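Local coordinates for fibronectin type-III domain-containing protein (Caldanaerobacter subterraneus subsp. tengcongensis, PDB 7JGU) that is of unknown function but contains an extremely heat-stable fibronectin type III-like domain, probably a structural module of a larger protein, at residues T2-E13 with L24-Y35. Numbering follows the deposited sequence.
Sequences TVPDEPVGFWVE and LTWSETKGAKYY. Unlike the reference sequence in segment 24-35: Thr25 (reference Arg).
The Phe10 ring meets Leu24 edge-on, CE1 lying 4.0 Å from Leu24 CG, and its edge also receives Thr25 O. CG anti to the backbone N (chi1 -179°) sets the ring there, with CE1 near Trp26 CE3; an apolar ring suits this buried place. Trp26 NE1 lies over one face of Tyr35, 3.2 Å above the ring plane, while Pro7 CG and Thr29 CB reach Tyr35's edge. Gly9 O sits over one face of Trp11. Trp11 and Thr25 form an antiparallel hydrogen-bonded pair, joining the first two strands of the fibronectin type III sandwich. Beyond them, Val8 O accepts Ser27 N and, in the conformer given, Ser27 OG from above its carbonyl plane. Thr29 OG1 hydrogen-bonds to Ser27 O (3.0 Å) and packs on Pro7, while CG2 reaches Asp5 O. Were Thr29 an alanine, Ser27 O would probably lose this hydroxyl partner and a gap open beside Pro7 and Asp5. Glycine suits position 31: the type II turn needs positive phi, and a CB would crowd Pro4 CA. Asp5 N hydrogen-bonds to Lys30 O and a water links Asp5 OD2 to Lys30 N, but Asp5 OD1 and Lys30 NZ stay 4.9 Å apart, joined through a water only weakly held by NZ, implying a probably modest attraction.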
loop_
_atom_site.group_PDB
_atom_site.type_symbol
_atom_site.label_atom_id
_atom_site.label_comp_id
_atom_site.label_asym_id
_atom_site.label_seq_id
_atom_site.Cartn_x
_atom_site.Cartn_y
_atom_site.Cartn_z
ATOM N N THR A 2 3.935 -21.874 -5.446
ATOM C CA THR A 2 4.836 -20.778 -5.767
ATOM C C THR A 2 4.522 -19.570 -4.894
ATOM O O THR A 2 3.495 -19.536 -4.224
ATOM C CB THR A 2 4.692 -20.354 -7.235
ATOM O OG1 THR A 2 3.384 -19.809 -7.450
ATOM C CG2 THR A 2 4.905 -21.539 -8.157
ATOM N N VAL A 3 5.400 -18.574 -4.905
ATOM C CA VAL A 3 5.109 -17.312 -4.227
ATOM C C VAL A 3 3.926 -16.655 -4.927
ATOM O O VAL A 3 3.579 -17.029 -6.060
ATOM C CB VAL A 3 6.334 -16.385 -4.172
ATOM C CG1 VAL A 3 7.521 -17.122 -3.591
ATOM C CG2 VAL A 3 6.660 -15.819 -5.550
ATOM N N PRO A 4 3.279 -15.679 -4.312
ATOM C CA PRO A 4 2.128 -15.061 -4.962
ATOM C C PRO A 4 2.543 -14.249 -6.166
ATOM O O PRO A 4 3.696 -13.829 -6.320
ATOM C CB PRO A 4 1.549 -14.140 -3.884
ATOM C CG PRO A 4 2.179 -14.596 -2.595
ATOM C CD PRO A 4 3.516 -15.117 -2.973
ATOM N N ASP A 5 1.553 -14.001 -7.008
ATOM C CA ASP A 5 1.702 -13.018 -8.058
ATOM C C ASP A 5 1.946 -11.641 -7.442
ATOM O O ASP A 5 1.623 -11.373 -6.288
ATOM C CB ASP A 5 0.413 -12.937 -8.874
ATOM C CG ASP A 5 0.228 -14.096 -9.852
ATOM O OD1 ASP A 5 1.106 -14.968 -9.971
ATOM O OD2 ASP A 5 -0.826 -14.132 -10.520
ATOM N N GLU A 6 2.514 -10.759 -8.228
ATOM C CA GLU A 6 2.579 -9.352 -7.830
ATOM C C GLU A 6 1.182 -8.741 -7.884
ATOM O O GLU A 6 0.449 -8.974 -8.850
ATOM C CB GLU A 6 3.514 -8.672 -8.824
ATOM C CG GLU A 6 3.883 -7.275 -8.523
ATOM C CD GLU A 6 4.787 -6.675 -9.600
ATOM O OE1 GLU A 6 5.823 -7.295 -9.928
ATOM O OE2 GLU A 6 4.465 -5.591 -10.121
ATOM N N PRO A 7 0.758 -7.972 -6.867
ATOM C CA PRO A 7 -0.529 -7.281 -6.971
ATOM C C PRO A 7 -0.521 -6.301 -8.122
ATOM O O PRO A 7 0.510 -5.727 -8.466
ATOM C CB PRO A 7 -0.664 -6.558 -5.624
ATOM C CG PRO A 7 0.213 -7.314 -4.701
ATOM C CD PRO A 7 1.386 -7.742 -5.547
ATOM N N VAL A 8 -1.710 -6.101 -8.670
ATOM C CA VAL A 8 -1.948 -5.109 -9.705
ATOM C C VAL A 8 -3.089 -4.223 -9.239
ATOM O O VAL A 8 -3.724 -4.478 -8.214
ATOM C CB VAL A 8 -2.216 -5.736 -11.089
ATOM C CG1 VAL A 8 -0.980 -6.508 -11.556
ATOM C CG2 VAL A 8 -3.426 -6.649 -11.057
ATOM N N GLY A 9 -3.340 -3.165 -9.996
ATOM C CA GLY A 9 -4.377 -2.233 -9.605
ATOM C C GLY A 9 -4.130 -1.578 -8.264
ATOM O O GLY A 9 -5.088 -1.306 -7.534
ATOM N N PHE A 10 -2.873 -1.326 -7.915
ATOM C CA PHE A 10 -2.532 -0.714 -6.628
ATOM C C PHE A 10 -2.732 0.784 -6.773
ATOM O O PHE A 10 -2.020 1.439 -7.542
ATOM C CB PHE A 10 -1.089 -1.031 -6.262
ATOM C CG PHE A 10 -0.632 -0.470 -4.943
ATOM C CD1 PHE A 10 -1.513 -0.262 -3.911
ATOM C CD2 PHE A 10 0.701 -0.187 -4.746
ATOM C CE1 PHE A 10 -1.047 0.250 -2.695
ATOM C CE2 PHE A 10 1.151 0.314 -3.559
ATOM C CZ PHE A 10 0.282 0.504 -2.536
ATOM N N TRP A 11 -3.718 1.313 -6.072
ATOM C CA TRP A 11 -4.111 2.707 -6.158
ATOM C C TRP A 11 -4.129 3.321 -4.773
ATOM O O TRP A 11 -4.501 2.677 -3.795
ATOM C CB TRP A 11 -5.509 2.812 -6.756
ATOM C CG TRP A 11 -5.608 2.188 -8.122
ATOM C CD1 TRP A 11 -4.639 2.161 -9.089
ATOM C CD2 TRP A 11 -6.725 1.480 -8.665
ATOM N NE1 TRP A 11 -5.086 1.492 -10.191
ATOM C CE2 TRP A 11 -6.364 1.048 -9.959
ATOM C CE3 TRP A 11 -7.992 1.151 -8.175
ATOM C CZ2 TRP A 11 -7.231 0.329 -10.776
ATOM C CZ3 TRP A 11 -8.850 0.427 -8.983
ATOM C CH2 TRP A 11 -8.469 0.025 -10.273
ATOM N N VAL A 12 -3.759 4.591 -4.715
ATOM C CA VAL A 12 -3.760 5.363 -3.489
ATOM C C VAL A 12 -4.790 6.456 -3.705
ATOM O O VAL A 12 -4.644 7.270 -4.621
ATOM C CB VAL A 12 -2.371 5.942 -3.205
ATOM C CG1 VAL A 12 -2.377 6.796 -1.947
ATOM C CG2 VAL A 12 -1.339 4.836 -3.082
ATOM N N GLU A 13 -5.841 6.451 -2.895
ATOM C CA GLU A 13 -7.030 7.245 -3.139
ATOM C C GLU A 13 -7.265 8.212 -1.992
ATOM O O GLU A 13 -6.989 7.916 -0.827
ATOM C CB GLU A 13 -8.262 6.342 -3.315
ATOM C CG GLU A 13 -8.223 5.486 -4.580
ATOM C CD GLU A 13 -9.211 4.339 -4.537
ATOM O OE1 GLU A 13 -10.097 4.360 -3.658
ATOM O OE2 GLU A 13 -9.099 3.417 -5.374
ATOM N N LEU A 24 -5.496 3.002 0.530
ATOM C CA LEU A 24 -4.800 2.145 -0.421
ATOM C C LEU A 24 -5.694 0.972 -0.788
ATOM O O LEU A 24 -6.335 0.384 0.075
ATOM C CB LEU A 24 -3.535 1.591 0.235
ATOM C CG LEU A 24 -2.336 2.528 0.292
ATOM C CD1 LEU A 24 -2.673 3.878 0.902
ATOM C CD2 LEU A 24 -1.193 1.871 1.035
ATOM N N THR A 25 -5.706 0.616 -2.064
ATOM C CA THR A 25 -6.454 -0.551 -2.491
ATOM C C THR A 25 -5.691 -1.254 -3.599
ATOM O O THR A 25 -4.859 -0.659 -4.289
ATOM C CB THR A 25 -7.866 -0.206 -2.960
ATOM O OG1 THR A 25 -8.630 -1.412 -3.036
ATOM C CG2 THR A 25 -7.834 0.429 -4.321
ATOM N N TRP A 26 -5.977 -2.538 -3.757
ATOM C CA TRP A 26 -5.280 -3.348 -4.743
ATOM C C TRP A 26 -6.159 -4.541 -5.097
ATOM O O TRP A 26 -7.146 -4.843 -4.429
ATOM C CB TRP A 26 -3.895 -3.805 -4.236
ATOM C CG TRP A 26 -3.972 -4.496 -2.921
ATOM C CD1 TRP A 26 -4.166 -5.826 -2.700
ATOM C CD2 TRP A 26 -3.890 -3.891 -1.622
ATOM N NE1 TRP A 26 -4.220 -6.078 -1.372
ATOM C CE2 TRP A 26 -4.034 -4.918 -0.677
ATOM C CE3 TRP A 26 -3.714 -2.581 -1.175
ATOM C CZ2 TRP A 26 -4.021 -4.691 0.681
ATOM C CZ3 TRP A 26 -3.683 -2.360 0.174
ATOM C CH2 TRP A 26 -3.854 -3.400 1.088
ATOM N N SER A 27 -5.751 -5.245 -6.142
ATOM C CA SER A 27 -6.552 -6.365 -6.608
ATOM C C SER A 27 -6.284 -7.621 -5.783
ATOM O O SER A 27 -5.224 -7.800 -5.196
ATOM C CB SER A 27 -6.230 -6.658 -8.065
ATOM O OG SER A 27 -4.903 -7.141 -8.177
ATOM N N GLU A 28 -7.264 -8.517 -5.785
ATOM C CA GLU A 28 -7.051 -9.849 -5.248
ATOM C C GLU A 28 -5.925 -10.490 -6.044
ATOM O O GLU A 28 -5.848 -10.337 -7.257
ATOM C CB GLU A 28 -8.332 -10.656 -5.397
ATOM C CG GLU A 28 -8.299 -11.958 -4.644
ATOM C CD GLU A 28 -9.651 -12.645 -4.577
ATOM O OE1 GLU A 28 -9.704 -13.749 -4.018
ATOM O OE2 GLU A 28 -10.651 -12.082 -5.077
ATOM N N THR A 29 -5.046 -11.204 -5.358
ATOM C CA THR A 29 -3.787 -11.663 -5.917
ATOM C C THR A 29 -3.649 -13.169 -5.747
ATOM O O THR A 29 -3.764 -13.685 -4.636
ATOM C CB THR A 29 -2.647 -10.925 -5.220
ATOM O OG1 THR A 29 -2.809 -9.507 -5.390
ATOM C CG2 THR A 29 -1.314 -11.331 -5.755
ATOM N N LYS A 30 -3.369 -13.866 -6.845
ATOM C CA LYS A 30 -3.208 -15.312 -6.795
ATOM C C LYS A 30 -2.125 -15.688 -5.803
ATOM O O LYS A 30 -1.011 -15.155 -5.842
ATOM C CB LYS A 30 -2.838 -15.826 -8.182
ATOM C CG LYS A 30 -2.678 -17.318 -8.252
ATOM C CD LYS A 30 -1.209 -17.703 -8.105
ATOM C CE LYS A 30 -0.955 -19.120 -8.578
ATOM N NZ LYS A 30 0.458 -19.503 -8.330
ATOM N N GLY A 31 -2.452 -16.637 -4.919
ATOM C CA GLY A 31 -1.495 -17.180 -3.989
ATOM C C GLY A 31 -1.293 -16.365 -2.732
ATOM O O GLY A 31 -0.602 -16.825 -1.819
ATOM N N ALA A 32 -1.849 -15.162 -2.646
ATOM C CA ALA A 32 -1.578 -14.306 -1.505
ATOM C C ALA A 32 -2.330 -14.785 -0.281
ATOM O O ALA A 32 -3.543 -15.019 -0.338
ATOM C CB ALA A 32 -1.989 -12.865 -1.807
ATOM N N LYS A 33 -1.608 -14.926 0.827
ATOM C CA LYS A 33 -2.211 -15.115 2.135
ATOM C C LYS A 33 -2.337 -13.804 2.899
ATOM O O LYS A 33 -3.227 -13.664 3.733
ATOM C CB LYS A 33 -1.386 -16.101 2.968
ATOM C CG LYS A 33 -1.344 -17.496 2.392
ATOM C CD LYS A 33 -2.714 -18.140 2.423
ATOM C CE LYS A 33 -2.673 -19.555 1.878
ATOM N NZ LYS A 33 -2.236 -20.507 2.919
ATOM N N TYR A 34 -1.452 -12.849 2.635
ATOM C CA TYR A 34 -1.593 -11.508 3.186
ATOM C C TYR A 34 -0.773 -10.570 2.327
ATOM O O TYR A 34 -0.081 -10.987 1.398
ATOM C CB TYR A 34 -1.219 -11.441 4.664
ATOM C CG TYR A 34 0.225 -11.637 5.020
ATOM C CD1 TYR A 34 0.737 -12.901 5.260
ATOM C CD2 TYR A 34 1.066 -10.556 5.195
ATOM C CE1 TYR A 34 2.049 -13.074 5.639
ATOM C CE2 TYR A 34 2.377 -10.725 5.574
ATOM C CZ TYR A 34 2.862 -11.978 5.790
ATOM O OH TYR A 34 4.180 -12.120 6.183
ATOM N N TYR A 35 -0.875 -9.283 2.653
ATOM C CA TYR A 35 -0.196 -8.208 1.963
ATOM C C TYR A 35 0.516 -7.354 2.998
ATOM O O TYR A 35 0.045 -7.225 4.129
ATOM C CB TYR A 35 -1.198 -7.343 1.192
ATOM C CG TYR A 35 -2.062 -8.119 0.245
ATOM C CD1 TYR A 35 -3.251 -8.689 0.670
ATOM C CD2 TYR A 35 -1.680 -8.318 -1.063
ATOM C CE1 TYR A 35 -4.052 -9.431 -0.203
ATOM C CE2 TYR A 35 -2.473 -9.051 -1.938
ATOM C CZ TYR A 35 -3.650 -9.607 -1.504
ATOM O OH TYR A 35 -4.440 -10.342 -2.372
HETATM O O HOH W 1 0.949 -18.798 -5.489
HETATM O O HOH W 2 2.546 -16.786 -8.618
HETATM O O HOH W 3 -2.896 -12.615 -9.366
#